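Pyridoxamine 5'-phosphate oxidase-related, FMN-binding (Mycobacterium smegmatis, PDB 3F7E) probably binds the deazaflavin coenzyme F420 and uses it as a reductase acting on CH-CH bonds, aflatoxins being possible substrates. Local coordinates at residues Val4-Leu12 with Pro73-Gly81; Leu11-Thr22 with Ala62-Pro70. All blocks are in the same frame, centred on the assembly; numbering follows the deposited sequence. Where two conformers were deposited one is given.

Contact 1. Residues Val4-Leu12 with Pro73-Gly81; sequences VPEGYESLL and PYRYLEVRG
Tyr8 and Leu77 mark the closest approach of CA atoms, 7.2 Å apart, where the N-terminal loop and the short, weakly bonded helix that follows it pack over the start of strand 76-88. Arg75, just before the strand, reaches back with its chain extended from CG to NE and lays its guanidinium almost flat over one face of the Tyr8 ring, the planes 20° apart. This is a cation-pi stack, with Arg75 CZ 4.7 Å from the ring centroid and NH1 displaced toward the rim. The same group is held at its edge: NH2 donates to Gly7 O at 2.9 Å, the acceptor lying close to the guanidinium plane, and this bond together with the stack restrains its rotation. Ser10 OG is near the same nitrogen in one of its two conformers. Farther along, Leu77 holds CG anti to its backbone N (chi1 -175°), which directs CD2 at Leu12 CG, 3.8 Å away, while CD1 meets Pro5 and Tyr8. Leu11 CD1 rests on the backbone of Tyr76, 3.6 Å from its C atom. Apolar inside and bounded at one end by the arginine-tyrosine stack, the contact packs the N-terminal segment on the antiparallel sheet of an FMN-binding split-barrel-like fold, as in pyridoxamine 5'-phosphate oxidase relatives.

Contact 2. Residues Leu11-Thr22 with Ala62-Pro70; sequences LLERPLYGHLAT and AVAMSVIDP
His19 with Ser66 and Ala21 with Ala64 are the hydrogen-bonded pairs that join strands 18-22 and 62-68 as antiparallel neighbours in the central sheet of the split-barrel-like fold. Each is closed by two backbone bonds; Ala21 N to Ala64 O is the shortest at 2.7 Å and nearly straight, 177° at the hydrogen. Between them lies the non-hydrogen-bonded pair Leu20 and Met65, a selenomethionine, whose side chains share the sheet face that strand 43-48 covers. These residues are buried and closely packed: Met65 CG and SE lie over Gly18 CA, CG at 3.8 Å, and the chain, bent at the last torsion, brings CE to 3.7 Å from Leu12 CD2. On the other face His19 stacks on His19 of the second subunit. On the N-terminal side of Gly18 the backbones part, and a water bridges them by donating to Tyr17 O and accepting from Ile68 N. Val67, modelled in two conformers, packs against Leu16 in the one described. The far end is looser and more exposed. Leu16 CD2 lies against Pro70 CD, while Leu16 CD1 sits over the centre of the Arg14 guanidinium. A second water links Arg14 NH1 to Asp69 OD2, which also accepts from Asp71 N and Asn72 N. In the salt bridge, Arg14 NH2 meets Asp69 OD1 at 2.9 Å from above the carboxylate plane, while OD1 stays near the guanidinium plane.

In the fold
From the N terminus, residues 4-12 pack on the sheet and turn into helix 9-13, whose Leu11 and Leu12 serve both contacts. The chain then enters strand 18-23, and some forty residues later, after strands 29-34, 37-38 and 43-48 and helix 52-59, contact 2 closes the inner loop when strand 62-68 returns beside it. A loop of seven residues leads into strand 76-88, where contact 1 closes the outer loop, so the two closures nest without crossing. Strands 62-68 and 76-88 are themselves sheet neighbours, joined by backbone bonds Leu77 to Val67 and Val79 to Met65. Together the contacts tie helix 9-13 to three strands adjacent in the sheet, and both adjoin the second subunit.

Contact 1. Residues Val4-Leu12 with Pro73-Gly81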
loop_
_atom_site.group_PDB
_atom_site.type_symbol
_atom_site.label_atom_id
_atom_site.label_comp_id
_atom_site.label_asym_id
_atom_site.label_seq_id
_atom_site.Cartn_x
_atom_site.Cartn_y
_atom_site.Cartn_z
ATOM N N VAL A 4 -14.611 -1.301 -13.239
ATOM C CA VAL A 4 -14.194 -0.162 -12.362
ATOM C C VAL A 4 -15.525 0.425 -11.895
ATOM O O VAL A 4 -16.326 0.829 -12.744
ATOM C CB VAL A 4 -13.235 0.799 -13.059
ATOM C CG1 VAL A 4 -12.628 1.735 -12.032
ATOM C CG2 VAL A 4 -12.121 0.008 -13.736
ATOM N N PRO A 5 -15.683 0.720 -10.599
ATOM C CA PRO A 5 -16.646 1.737 -10.156
ATOM C C PRO A 5 -16.724 3.110 -10.778
ATOM O O PRO A 5 -15.706 3.635 -11.186
ATOM C CB PRO A 5 -16.323 1.930 -8.653
ATOM C CG PRO A 5 -15.427 0.825 -8.266
ATOM C CD PRO A 5 -14.797 0.287 -9.507
ATOM N N GLU A 6 -17.936 3.661 -10.901
ATOM C CA GLU A 6 -18.387 4.279 -12.129
ATOM C C GLU A 6 -17.727 5.604 -11.706
ATOM O O GLU A 6 -17.911 6.052 -10.566
ATOM C CB GLU A 6 -19.924 4.422 -12.092
ATOM C CG GLU A 6 -20.622 5.234 -13.207
ATOM C CD GLU A 6 -22.166 5.113 -13.131
ATOM O OE1 GLU A 6 -22.857 5.270 -14.165
ATOM O OE2 GLU A 6 -22.701 4.845 -12.032
ATOM N N GLY A 7 -16.899 6.179 -12.562
ATOM C CA GLY A 7 -16.232 7.438 -12.224
ATOM C C GLY A 7 -14.944 7.402 -11.402
ATOM O O GLY A 7 -14.465 8.466 -10.987
ATOM N N TYR A 8 -14.377 6.212 -11.172
ATOM C CA TYR A 8 -13.114 6.051 -10.429
ATOM C C TYR A 8 -11.958 5.571 -11.308
ATOM O O TYR A 8 -10.789 5.551 -10.863
ATOM C CB TYR A 8 -13.312 5.117 -9.222
ATOM C CG TYR A 8 -14.018 5.778 -8.063
ATOM C CD1 TYR A 8 -15.400 5.919 -8.068
ATOM C CD2 TYR A 8 -13.306 6.271 -6.958
ATOM C CE1 TYR A 8 -16.065 6.534 -7.021
ATOM C CE2 TYR A 8 -13.981 6.892 -5.894
ATOM C CZ TYR A 8 -15.359 7.014 -5.939
ATOM O OH TYR A 8 -16.081 7.608 -4.918
ATOM N N GLU A 9 -12.258 5.197 -12.544
ATOM C CA GLU A 9 -11.231 4.795 -13.478
ATOM C C GLU A 9 -10.223 5.929 -13.690
ATOM O O GLU A 9 -9.063 5.674 -13.993
ATOM C CB GLU A 9 -11.828 4.325 -14.809
ATOM C CG GLU A 9 -10.835 3.605 -15.691
ATOM C CD GLU A 9 -11.428 2.793 -16.834
ATOM O OE1 GLU A 9 -10.634 2.292 -17.626
ATOM O OE2 GLU A 9 -12.674 2.702 -16.970
ATOM N N SER A 10 -10.686 7.168 -13.508
ATOM C CA SER A 10 -9.829 8.334 -13.599
ATOM C C SER A 10 -8.582 8.247 -12.716
ATOM O O SER A 10 -7.525 8.758 -13.109
ATOM C CB SER A 10 -10.635 9.580 -13.248
ATOM O OG SER A 10 -11.370 9.374 -12.059
ATOM N N LEU A 11 -8.699 7.624 -11.532
ATOM C CA LEU A 11 -7.566 7.467 -10.606
ATOM C C LEU A 11 -6.517 6.579 -11.233
ATOM O O LEU A 11 -5.336 6.842 -11.071
ATOM C CB LEU A 11 -7.979 6.922 -9.224
ATOM C CG LEU A 11 -8.601 7.917 -8.248
ATOM C CD1 LEU A 11 -9.162 7.169 -7.061
ATOM C CD2 LEU A 11 -7.554 8.950 -7.819
ATOM N N LEU A 12 -6.937 5.567 -11.993
ATOM C CA LEU A 12 -5.994 4.664 -12.637
ATOM C C LEU A 12 -5.357 5.273 -13.865
ATOM O O LEU A 12 -4.344 4.770 -14.336
ATOM C CB LEU A 12 -6.675 3.359 -13.014
ATOM C CG LEU A 12 -7.237 2.566 -11.837
ATOM C CD1 LEU A 12 -7.917 1.305 -12.362
ATOM C CD2 LEU A 12 -6.139 2.181 -10.820
ATOM N N PRO A 73 -7.930 12.879 0.353
ATOM C CA PRO A 73 -7.728 11.488 0.764
ATOM C C PRO A 73 -9.014 10.665 0.873
ATOM O O PRO A 73 -8.955 9.436 0.972
ATOM C CB PRO A 73 -7.060 11.615 2.134
ATOM C CG PRO A 73 -7.398 12.973 2.615
ATOM C CD PRO A 73 -7.602 13.836 1.424
ATOM N N TYR A 74 -10.166 11.321 0.822
ATOM C CA TYR A 74 -11.436 10.602 0.822
ATOM C C TYR A 74 -11.753 9.972 -0.547
ATOM O O TYR A 74 -12.654 9.138 -0.652
ATOM C CB TYR A 74 -12.559 11.504 1.334
ATOM C CG TYR A 74 -12.464 11.812 2.823
ATOM C CD1 TYR A 74 -11.535 12.739 3.320
ATOM C CD2 TYR A 74 -13.317 11.183 3.734
ATOM C CE1 TYR A 74 -11.455 13.019 4.694
ATOM C CE2 TYR A 74 -13.250 11.458 5.098
ATOM C CZ TYR A 74 -12.323 12.371 5.573
ATOM O OH TYR A 74 -12.271 12.622 6.932
ATOM N N ARG A 75 -10.993 10.343 -1.577
ATOM C CA ARG A 75 -11.119 9.746 -2.911
ATOM C C ARG A 75 -9.978 8.725 -3.123
ATOM O O ARG A 75 -8.805 9.122 -3.158
ATOM C CB ARG A 75 -11.008 10.846 -3.937
ATOM C CG ARG A 75 -11.095 10.312 -5.285
ATOM C CD ARG A 75 -11.331 11.430 -6.239
ATOM N NE ARG A 75 -11.445 10.924 -7.595
ATOM C CZ ARG A 75 -12.558 10.421 -8.133
ATOM N NH1 ARG A 75 -13.704 10.401 -7.456
ATOM N NH2 ARG A 75 -12.546 9.966 -9.382
ATOM N N TYR A 76 -10.307 7.429 -3.285
ATOM C CA TYR A 76 -9.283 6.396 -3.347
ATOM C C TYR A 76 -9.810 5.179 -4.084
ATOM O O TYR A 76 -11.052 5.048 -4.282
ATOM C CB TYR A 76 -8.833 6.009 -1.937
ATOM C CG TYR A 76 -9.898 5.393 -1.079
ATOM C CD1 TYR A 76 -10.210 4.034 -1.190
ATOM C CD2 TYR A 76 -10.555 6.147 -0.105
ATOM C CE1 TYR A 76 -11.176 3.443 -0.381
ATOM C CE2 TYR A 76 -11.533 5.559 0.714
ATOM C CZ TYR A 76 -11.816 4.208 0.566
ATOM O OH TYR A 76 -12.760 3.631 1.382
ATOM N N LEU A 77 -8.901 4.242 -4.400
ATOM C CA LEU A 77 -9.347 3.029 -5.142
ATOM C C LEU A 77 -8.406 1.922 -4.712
ATOM O O LEU A 77 -7.176 2.065 -4.796
ATOM C CB LEU A 77 -9.339 3.201 -6.660
ATOM C CG LEU A 77 -9.903 2.036 -7.472
ATOM C CD1 LEU A 77 -11.398 1.856 -7.184
ATOM C CD2 LEU A 77 -9.724 2.268 -8.952
ATOM N N GLU A 78 -9.022 0.812 -4.290
ATOM C CA GLU A 78 -8.318 -0.420 -3.930
ATOM C C GLU A 78 -8.635 -1.472 -4.973
ATOM O O GLU A 78 -9.809 -1.768 -5.213
ATOM C CB GLU A 78 -8.776 -0.905 -2.544
ATOM C CG GLU A 78 -8.512 0.099 -1.439
ATOM C CD GLU A 78 -9.305 -0.164 -0.199
ATOM O OE1 GLU A 78 -9.949 -1.230 -0.127
ATOM O OE2 GLU A 78 -9.294 0.692 0.726
ATOM N N VAL A 79 -7.594 -2.039 -5.594
ATOM C CA VAL A 79 -7.755 -3.026 -6.669
ATOM C C VAL A 79 -7.164 -4.362 -6.246
ATOM O O VAL A 79 -5.975 -4.446 -6.054
ATOM C CB VAL A 79 -7.018 -2.584 -7.967
ATOM C CG1 VAL A 79 -7.325 -3.542 -9.148
ATOM C CG2 VAL A 79 -7.379 -1.123 -8.359
ATOM N N ARG A 80 -7.959 -5.415 -6.130
ATOM C CA ARG A 80 -7.389 -6.766 -5.924
ATOM C C ARG A 80 -7.317 -7.447 -7.287
ATOM O O ARG A 80 -8.118 -7.133 -8.179
ATOM C CB ARG A 80 -8.226 -7.558 -4.927
ATOM C CG ARG A 80 -8.117 -7.006 -3.503
ATOM C CD ARG A 80 -9.371 -7.282 -2.691
ATOM N NE ARG A 80 -9.642 -8.708 -2.649
ATOM C CZ ARG A 80 -10.868 -9.234 -2.582
ATOM N NH1 ARG A 80 -11.001 -10.557 -2.582
ATOM N NH2 ARG A 80 -11.968 -8.450 -2.537
ATOM N N GLY A 81 -6.362 -8.343 -7.483
ATOM C CA GLY A 81 -6.272 -8.986 -8.795
ATOM C C GLY A 81 -5.291 -10.134 -8.768
ATOM O O GLY A 81 -4.762 -10.512 -7.709
HETATM O O HOH W 1 -9.487 11.151 -10.307
#

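Contact 2. Residues Leu11-Thr22 with Ala62-Pro70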
loop_
_atom_site.group_PDB
_atom_site.type_symbol
_atom_site.label_atom_id
_atom_site.label_comp_id
_atom_site.label_asym_id
_atom_site.label_seq_id
_atom_site.Cartn_x
_atom_site.Cartn_y
_atom_site.Cartn_z
ATOM N N LEU A 11 -8.699 7.624 -11.532
ATOM C CA LEU A 11 -7.566 7.467 -10.606
ATOM C C LEU A 11 -6.517 6.579 -11.233
ATOM O O LEU A 11 -5.336 6.842 -11.071
ATOM C CB LEU A 11 -7.979 6.922 -9.224
ATOM C CG LEU A 11 -8.601 7.917 -8.248
ATOM C CD1 LEU A 11 -9.162 7.169 -7.061
ATOM C CD2 LEU A 11 -7.554 8.950 -7.819
ATOM N N LEU A 12 -6.937 5.567 -11.993
ATOM C CA LEU A 12 -5.994 4.664 -12.637
ATOM C C LEU A 12 -5.357 5.273 -13.865
ATOM O O LEU A 12 -4.344 4.770 -14.336
ATOM C CB LEU A 12 -6.675 3.359 -13.014
ATOM C CG LEU A 12 -7.237 2.566 -11.837
ATOM C CD1 LEU A 12 -7.917 1.305 -12.362
ATOM C CD2 LEU A 12 -6.139 2.181 -10.820
ATOM N N GLU A 13 -5.974 6.331 -14.416
ATOM C CA GLU A 13 -5.400 7.014 -15.581
ATOM C C GLU A 13 -4.352 8.070 -15.246
ATOM O O GLU A 13 -3.655 8.598 -16.119
ATOM C CB GLU A 13 -6.529 7.634 -16.421
ATOM C CG GLU A 13 -7.374 6.535 -17.093
ATOM C CD GLU A 13 -8.534 7.071 -17.925
ATOM O OE1 GLU A 13 -8.794 8.278 -17.891
ATOM O OE2 GLU A 13 -9.202 6.275 -18.618
ATOM N N ARG A 14 -4.261 8.393 -13.966
ATOM C CA ARG A 14 -3.363 9.434 -13.499
ATOM C C ARG A 14 -1.994 8.877 -13.105
ATOM O O ARG A 14 -1.888 7.706 -12.679
ATOM C CB ARG A 14 -3.991 10.166 -12.311
ATOM C CG ARG A 14 -5.214 10.998 -12.736
ATOM C CD ARG A 14 -5.997 11.527 -11.558
ATOM N NE ARG A 14 -5.214 12.440 -10.723
ATOM C CZ ARG A 14 -5.628 12.945 -9.559
ATOM N NH1 ARG A 14 -4.836 13.754 -8.847
ATOM N NH2 ARG A 14 -6.837 12.641 -9.095
ATOM N N PRO A 15 -0.938 9.720 -13.219
ATOM C CA PRO A 15 0.416 9.299 -12.805
ATOM C C PRO A 15 0.584 9.386 -11.280
ATOM O O PRO A 15 1.350 10.228 -10.759
ATOM C CB PRO A 15 1.325 10.282 -13.562
ATOM C CG PRO A 15 0.492 11.548 -13.680
ATOM C CD PRO A 15 -0.954 11.078 -13.825
ATOM N N LEU A 16 -0.134 8.504 -10.582
ATOM C CA LEU A 16 -0.075 8.420 -9.135
ATOM C C LEU A 16 0.656 7.145 -8.728
ATOM O O LEU A 16 0.639 6.151 -9.454
ATOM C CB LEU A 16 -1.490 8.383 -8.544
ATOM C CG LEU A 16 -2.367 9.601 -8.887
ATOM C CD1 LEU A 16 -3.780 9.386 -8.303
ATOM C CD2 LEU A 16 -1.733 10.907 -8.399
ATOM N N TYR A 17 1.276 7.133 -7.551
ATOM C CA TYR A 17 1.832 5.875 -7.065
ATOM C C TYR A 17 0.747 4.898 -6.660
ATOM O O TYR A 17 -0.265 5.261 -6.063
ATOM C CB TYR A 17 2.754 6.118 -5.879
ATOM C CG TYR A 17 4.077 6.684 -6.285
ATOM C CD1 TYR A 17 4.287 8.068 -6.271
ATOM C CD2 TYR A 17 5.123 5.844 -6.674
ATOM C CE1 TYR A 17 5.503 8.599 -6.637
ATOM C CE2 TYR A 17 6.352 6.359 -7.049
ATOM C CZ TYR A 17 6.529 7.743 -7.039
ATOM O OH TYR A 17 7.748 8.281 -7.392
ATOM N N GLY A 18 0.961 3.634 -7.000
ATOM C CA GLY A 18 0.143 2.566 -6.475
ATOM C C GLY A 18 0.938 1.733 -5.482
ATOM O O GLY A 18 2.074 1.370 -5.752
ATOM N N HIS A 19 0.329 1.410 -4.356
ATOM C CA HIS A 19 1.043 0.683 -3.301
ATOM C C HIS A 19 0.607 -0.767 -3.469
ATOM O O HIS A 19 -0.523 -1.145 -3.190
ATOM C CB HIS A 19 0.704 1.289 -1.940
ATOM C CG HIS A 19 1.255 2.667 -1.800
ATOM N ND1 HIS A 19 0.763 3.819 -2.395
ATOM C CD2 HIS A 19 2.351 3.038 -1.100
ATOM C CE1 HIS A 19 1.547 4.837 -2.039
ATOM N NE2 HIS A 19 2.509 4.381 -1.258
ATOM N N LEU A 20 1.525 -1.583 -3.996
ATOM C CA LEU A 20 1.244 -2.956 -4.447
ATOM C C LEU A 20 1.655 -3.947 -3.377
ATOM O O LEU A 20 2.820 -3.993 -2.987
ATOM C CB LEU A 20 1.992 -3.250 -5.771
ATOM C CG LEU A 20 1.700 -4.641 -6.334
ATOM C CD1 LEU A 20 0.234 -4.746 -6.836
ATOM C CD2 LEU A 20 2.655 -4.938 -7.479
ATOM N N ALA A 21 0.668 -4.719 -2.917
ATOM C CA ALA A 21 0.869 -5.732 -1.876
ATOM C C ALA A 21 0.913 -7.119 -2.471
ATOM O O ALA A 21 0.090 -7.481 -3.342
ATOM C CB ALA A 21 -0.263 -5.666 -0.852
ATOM N N THR A 22 1.842 -7.910 -1.974
ATOM C CA THR A 22 2.017 -9.302 -2.339
ATOM C C THR A 22 2.130 -10.088 -1.022
ATOM O O THR A 22 2.238 -9.508 0.039
ATOM C CB THR A 22 3.280 -9.502 -3.204
ATOM O OG1 THR A 22 4.437 -8.979 -2.526
ATOM C CG2 THR A 22 3.127 -8.880 -4.605
ATOM N N ALA A 62 -1.747 -13.747 -6.295
ATOM C CA ALA A 62 -2.746 -12.784 -5.846
ATOM C C ALA A 62 -2.081 -11.527 -5.300
ATOM O O ALA A 62 -1.192 -11.602 -4.442
ATOM C CB ALA A 62 -3.668 -13.395 -4.816
ATOM N N VAL A 63 -2.543 -10.374 -5.760
ATOM C CA VAL A 63 -1.986 -9.095 -5.374
ATOM C C VAL A 63 -3.113 -8.103 -5.045
ATOM O O VAL A 63 -4.297 -8.346 -5.334
ATOM C CB VAL A 63 -1.075 -8.499 -6.478
ATOM C CG1 VAL A 63 0.037 -9.462 -6.804
ATOM C CG2 VAL A 63 -1.865 -8.081 -7.741
ATOM N N ALA A 64 -2.740 -6.964 -4.466
ATOM C CA ALA A 64 -3.697 -5.884 -4.224
ATOM C C ALA A 64 -2.955 -4.563 -4.372
ATOM O O ALA A 64 -1.803 -4.473 -3.999
ATOM C CB ALA A 64 -4.323 -6.006 -2.828
HETATM N N MSE A 65 -3.620 -3.532 -4.893
HETATM C CA MSE A 65 -2.979 -2.213 -5.070
HETATM C C MSE A 65 -3.900 -1.137 -4.526
HETATM O O MSE A 65 -5.112 -1.118 -4.784
HETATM C CB MSE A 65 -2.704 -1.915 -6.554
HETATM C CG MSE A 65 -1.858 -0.675 -6.760
HETATM SE SE MSE A 65 -1.588 -0.199 -8.619
HETATM C CE MSE A 65 -3.290 0.678 -8.928
ATOM N N SER A 66 -3.310 -0.227 -3.761
ATOM C CA SER A 66 -3.988 0.933 -3.178
ATOM C C SER A 66 -3.458 2.211 -3.817
ATOM O O SER A 66 -2.249 2.482 -3.829
ATOM C CB SER A 66 -3.711 0.950 -1.663
ATOM O OG SER A 66 -4.103 2.192 -1.093
ATOM N N VAL A 67 -4.422 3.087 -4.399
ATOM C CA VAL A 67 -4.077 4.387 -4.958
ATOM C C VAL A 67 -5.004 5.394 -4.289
ATOM O O VAL A 67 -6.198 5.132 -4.112
ATOM C CB VAL A 67 -4.091 4.381 -6.531
ATOM C CG1 VAL A 67 -5.452 3.999 -7.071
ATOM C CG2 VAL A 67 -3.612 5.713 -7.114
ATOM N N ILE A 68 -4.432 6.518 -3.861
ATOM C CA ILE A 68 -5.201 7.563 -3.214
ATOM C C ILE A 68 -5.013 8.879 -3.942
ATOM O O ILE A 68 -3.926 9.178 -4.441
ATOM C CB ILE A 68 -4.862 7.660 -1.691
ATOM C CG1 ILE A 68 -5.853 8.554 -0.936
ATOM C CG2 ILE A 68 -3.405 8.104 -1.455
ATOM C CD1 ILE A 68 -5.753 8.408 0.580
ATOM N N ASP A 69 -6.082 9.666 -4.041
ATOM C CA ASP A 69 -5.963 11.000 -4.612
ATOM C C ASP A 69 -5.010 11.802 -3.698
ATOM O O ASP A 69 -5.179 11.791 -2.478
ATOM C CB ASP A 69 -7.359 11.627 -4.706
ATOM C CG ASP A 69 -7.355 12.987 -5.379
ATOM O OD1 ASP A 69 -7.913 13.117 -6.483
ATOM O OD2 ASP A 69 -6.759 13.917 -4.790
ATOM N N PRO A 70 -3.996 12.466 -4.287
ATOM C CA PRO A 70 -2.979 13.120 -3.445
ATOM C C PRO A 70 -3.472 14.349 -2.693
ATOM O O PRO A 70 -2.827 14.790 -1.729
ATOM C CB PRO A 70 -1.891 13.510 -4.452
ATOM C CG PRO A 70 -2.648 13.647 -5.775
ATOM C CD PRO A 70 -3.667 12.554 -5.727
HETATM O O HOH W 2 -5.971 15.539 -6.915
HETATM O O HOH W 3 -1.434 6.844 -4.187
#